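Local coordinates for putative sensory box/GGDEF family protein (Vibrio parahaemolyticus, PDB 3LID) that probably makes cyclic di-GMP from two GTP molecules under the control of an extracellular sensor domain, the part described here, at residues K77-T87 against Q165-Y176. Residues are numbered along the deposited sequence; the frame is centred on the assembly and turned at random.
Sequences KLYKQIRFLDT and QGYLVLNVDIEY. With PO4 (phosphate ion), chain C.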
# COMPACT_ATOMS: atom_id res chain seq x y z
N LYS A 77 9.68 -8.25 -2.18
CA LYS A 77 9.98 -6.82 -2.48
C LYS A 77 8.96 -5.81 -1.87
O LYS A 77 9.35 -4.65 -1.65
CB LYS A 77 10.12 -6.54 -3.99
CG LYS A 77 11.17 -7.49 -4.56
CD LYS A 77 11.26 -7.22 -6.08
CE LYS A 77 11.99 -8.33 -6.75
NZ LYS A 77 13.40 -8.15 -6.53
N LEU A 78 7.73 -6.24 -1.61
CA LEU A 78 6.72 -5.29 -1.22
C LEU A 78 6.64 -5.04 0.30
O LEU A 78 5.83 -4.20 0.72
CB LEU A 78 5.30 -5.71 -1.71
CG LEU A 78 4.86 -7.14 -1.32
CD1 LEU A 78 4.24 -7.03 0.00
CD2 LEU A 78 3.77 -7.68 -2.33
N TYR A 79 7.46 -5.75 1.05
CA TYR A 79 7.55 -5.46 2.53
C TYR A 79 8.72 -4.57 2.85
O TYR A 79 9.85 -4.91 2.53
CB TYR A 79 7.65 -6.75 3.35
CG TYR A 79 6.53 -7.70 3.07
CD1 TYR A 79 5.27 -7.45 3.57
CD2 TYR A 79 6.73 -8.82 2.22
CE1 TYR A 79 4.20 -8.30 3.29
CE2 TYR A 79 5.66 -9.68 1.96
CZ TYR A 79 4.40 -9.38 2.44
OH TYR A 79 3.34 -10.22 2.17
N LYS A 80 8.43 -3.40 3.42
CA LYS A 80 9.45 -2.47 3.83
C LYS A 80 10.05 -2.92 5.21
O LYS A 80 11.22 -2.70 5.48
CB LYS A 80 8.84 -1.08 3.89
CG LYS A 80 9.92 -0.05 4.15
CD LYS A 80 9.53 1.29 3.53
CE LYS A 80 10.64 2.29 3.66
NZ LYS A 80 10.79 2.66 5.10
N GLN A 81 9.26 -3.60 6.01
CA GLN A 81 9.75 -4.18 7.25
C GLN A 81 9.00 -5.41 7.54
O GLN A 81 7.86 -5.54 7.15
CB GLN A 81 9.42 -3.23 8.48
CG GLN A 81 10.07 -1.86 8.34
CD GLN A 81 9.75 -1.02 9.58
OE1 GLN A 81 8.86 -0.13 9.57
NE2 GLN A 81 10.44 -1.34 10.66
N ILE A 82 9.63 -6.34 8.29
CA ILE A 82 9.00 -7.54 8.77
C ILE A 82 9.50 -7.63 10.22
O ILE A 82 10.72 -7.62 10.45
CB ILE A 82 9.46 -8.79 8.02
CG1 ILE A 82 9.03 -8.61 6.52
CG2 ILE A 82 8.78 -10.08 8.64
CD1 ILE A 82 9.57 -9.80 5.67
N ARG A 83 8.56 -7.64 11.17
CA ARG A 83 8.94 -7.55 12.57
C ARG A 83 8.18 -8.53 13.42
O ARG A 83 7.06 -8.97 13.13
CB ARG A 83 8.53 -6.20 13.09
CG ARG A 83 9.46 -5.07 12.55
CD ARG A 83 9.03 -3.66 13.07
NE ARG A 83 7.74 -3.30 12.42
CZ ARG A 83 7.09 -2.16 12.68
NH1 ARG A 83 7.59 -1.27 13.59
NH2 ARG A 83 5.97 -1.86 12.00
N PHE A 84 8.80 -8.83 14.57
CA PHE A 84 8.08 -9.52 15.62
C PHE A 84 8.15 -8.58 16.84
O PHE A 84 9.24 -8.09 17.20
CB PHE A 84 8.73 -10.87 15.99
CG PHE A 84 7.92 -11.63 16.98
CD1 PHE A 84 6.76 -12.30 16.57
CD2 PHE A 84 8.22 -11.54 18.36
CE1 PHE A 84 5.95 -12.95 17.47
CE2 PHE A 84 7.37 -12.23 19.35
CZ PHE A 84 6.25 -12.94 18.84
N LEU A 85 6.98 -8.25 17.40
CA LEU A 85 6.86 -7.44 18.64
C LEU A 85 6.44 -8.39 19.75
O LEU A 85 5.61 -9.27 19.57
CB LEU A 85 5.77 -6.33 18.50
CG LEU A 85 6.21 -5.07 17.72
CD1 LEU A 85 6.68 -5.36 16.29
CD2 LEU A 85 4.89 -4.15 17.62
N ASP A 86 6.99 -8.17 20.95
CA ASP A 86 6.53 -9.05 22.03
C ASP A 86 5.19 -8.57 22.57
O ASP A 86 4.62 -7.57 22.05
CB ASP A 86 7.64 -9.13 23.09
CG ASP A 86 7.88 -7.82 23.86
OD1 ASP A 86 7.10 -6.82 23.85
OD2 ASP A 86 8.97 -7.78 24.54
N THR A 87 4.70 -9.24 23.63
CA THR A 87 3.35 -8.85 24.08
C THR A 87 3.29 -7.46 24.66
O THR A 87 2.23 -6.87 24.70
CB THR A 87 2.76 -9.85 25.12
OG1 THR A 87 3.68 -9.91 26.23
CG2 THR A 87 2.63 -11.22 24.50
N GLN A 165 2.70 -15.00 22.40
CA GLN A 165 4.12 -14.60 22.51
C GLN A 165 4.41 -13.18 22.02
O GLN A 165 5.41 -12.56 22.36
CB GLN A 165 4.99 -15.58 21.70
CG GLN A 165 4.80 -17.05 22.21
CD GLN A 165 5.20 -17.15 23.73
OE1 GLN A 165 6.36 -16.88 24.06
NE2 GLN A 165 4.28 -17.57 24.60
N GLY A 166 3.50 -12.68 21.20
CA GLY A 166 3.77 -11.37 20.55
C GLY A 166 2.96 -11.30 19.24
O GLY A 166 2.01 -12.00 19.03
N TYR A 167 3.46 -10.43 18.36
CA TYR A 167 2.73 -10.10 17.13
C TYR A 167 3.68 -10.11 15.98
O TYR A 167 4.73 -9.47 16.03
CB TYR A 167 2.13 -8.67 17.26
CG TYR A 167 1.23 -8.62 18.48
CD1 TYR A 167 -0.13 -8.93 18.37
CD2 TYR A 167 1.74 -8.26 19.73
CE1 TYR A 167 -0.97 -8.95 19.52
CE2 TYR A 167 0.93 -8.29 20.89
CZ TYR A 167 -0.43 -8.63 20.74
OH TYR A 167 -1.22 -8.64 21.85
N LEU A 168 3.28 -10.80 14.92
CA LEU A 168 3.97 -10.62 13.62
C LEU A 168 3.38 -9.39 12.95
O LEU A 168 2.16 -9.28 12.88
CB LEU A 168 3.68 -11.85 12.78
CG LEU A 168 4.20 -11.77 11.35
CD1 LEU A 168 5.74 -11.82 11.39
CD2 LEU A 168 3.70 -13.00 10.53
N VAL A 169 4.23 -8.50 12.44
CA VAL A 169 3.77 -7.29 11.79
C VAL A 169 4.53 -7.16 10.49
O VAL A 169 5.78 -7.20 10.47
CB VAL A 169 4.10 -6.04 12.63
CG1 VAL A 169 3.60 -4.78 11.92
CG2 VAL A 169 3.41 -6.14 14.03
N LEU A 170 3.79 -6.95 9.39
CA LEU A 170 4.47 -6.82 8.10
C LEU A 170 4.07 -5.48 7.51
O LEU A 170 2.90 -5.20 7.43
CB LEU A 170 3.93 -7.95 7.13
CG LEU A 170 3.79 -9.33 7.82
CD1 LEU A 170 3.10 -10.30 6.87
CD2 LEU A 170 5.24 -9.78 8.14
N ASN A 171 5.00 -4.67 7.09
CA ASN A 171 4.68 -3.33 6.58
C ASN A 171 4.72 -3.45 5.07
O ASN A 171 5.80 -3.42 4.47
CB ASN A 171 5.70 -2.29 7.06
CG ASN A 171 5.44 -1.87 8.46
OD1 ASN A 171 5.10 -2.72 9.32
ND2 ASN A 171 5.54 -0.56 8.73
N VAL A 172 3.53 -3.45 4.49
CA VAL A 172 3.37 -3.43 3.01
C VAL A 172 3.59 -2.01 2.52
O VAL A 172 2.97 -1.04 3.00
CB VAL A 172 1.99 -3.99 2.62
CG1 VAL A 172 1.80 -3.81 1.07
CG2 VAL A 172 1.84 -5.50 3.09
N ASP A 173 4.53 -1.87 1.62
CA ASP A 173 5.07 -0.57 1.21
C ASP A 173 4.22 -0.03 0.01
O ASP A 173 4.27 -0.51 -1.14
CB ASP A 173 6.49 -0.86 0.76
CG ASP A 173 7.22 0.36 0.19
OD1 ASP A 173 6.63 1.42 0.01
OD2 ASP A 173 8.40 0.20 -0.08
N ILE A 174 3.31 0.89 0.34
CA ILE A 174 2.42 1.45 -0.71
C ILE A 174 3.18 2.26 -1.78
O ILE A 174 2.81 2.25 -2.97
CB ILE A 174 1.36 2.35 -0.01
CG1 ILE A 174 0.47 1.50 0.95
CG2 ILE A 174 0.46 3.09 -1.04
CD1 ILE A 174 -0.34 0.32 0.24
N GLU A 175 4.30 2.88 -1.43
CA GLU A 175 5.08 3.56 -2.45
C GLU A 175 5.67 2.59 -3.49
O GLU A 175 5.66 2.84 -4.68
CB GLU A 175 6.22 4.31 -1.76
CG GLU A 175 7.21 4.97 -2.76
CD GLU A 175 8.33 5.70 -2.00
OE1 GLU A 175 8.92 5.08 -1.09
OE2 GLU A 175 8.60 6.88 -2.29
N TYR A 176 6.18 1.46 -3.01
CA TYR A 176 6.68 0.43 -3.92
C TYR A 176 5.49 -0.06 -4.81
O TYR A 176 5.68 -0.17 -6.05
CB TYR A 176 7.18 -0.78 -3.11
CG TYR A 176 7.49 -1.93 -3.97
CD1 TYR A 176 8.70 -1.96 -4.71
CD2 TYR A 176 6.57 -3.01 -4.10
CE1 TYR A 176 8.97 -3.00 -5.59
CE2 TYR A 176 6.84 -4.07 -5.00
CZ TYR A 176 8.02 -4.05 -5.69
OH TYR A 176 8.23 -5.13 -6.58
P PO4 C . 5.89 1.76 12.00
O1 PO4 C . 7.30 1.80 11.38
O2 PO4 C . 6.16 1.40 13.47
O3 PO4 C . 5.03 0.70 11.39
O4 PO4 C . 5.23 3.13 11.91
O HOH W 1 9.50 -2.34 -0.05
O HOH W 2 6.82 -4.67 10.08
O HOH W 3 -0.37 -7.84 24.14
O HOH W 4 6.15 -11.38 25.23
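Arg-83 and Asn-171, on adjacent strands, share a bound phosphate ion, probably from the crystallisation liquor: Arg-83 NH2 donates to PO4 O3 at 2.8 Å, and Asn-171 ND2, which also bonds Glu-138, reaches the same oxygen almost straight at 3.0 Å. The two side chains are also tied to each other by a bent 2.9 Å bond from NH2 of Arg-83, tilted from the carbonyl plane, to OD1 of Asn-171. A bend at chi3 (-70°) brings the guanidinium close to Asn-171, and a water held by Arg-83 NE bonds to Asn-171 OD1 and Val-169 O. Glu-91 forms a salt bridge with Arg-83 NH1, while Lys-113, Arg-116, Tyr-118, Arg-139 N and Arg-153 add further bonds to the anion.

Beneath this site the strands run antiparallel, with paired bonds joining Arg-83 to Val-169 and Leu-85 to Tyr-167. On the other face, under helix 9-45, Ile-82 CG2 meets Leu-170 CD2 at 3.6 Å. Phe-84 CZ lies 3.4 Å from CA of Gly-166, which with Gln-165 forms a classic beta bulge opposite Ile-158. A central antiparallel sheet with a long N-terminal helix on one face, and the anion on the face where ligands usually bind, is characteristic of PDC-fold Cache sensor domains.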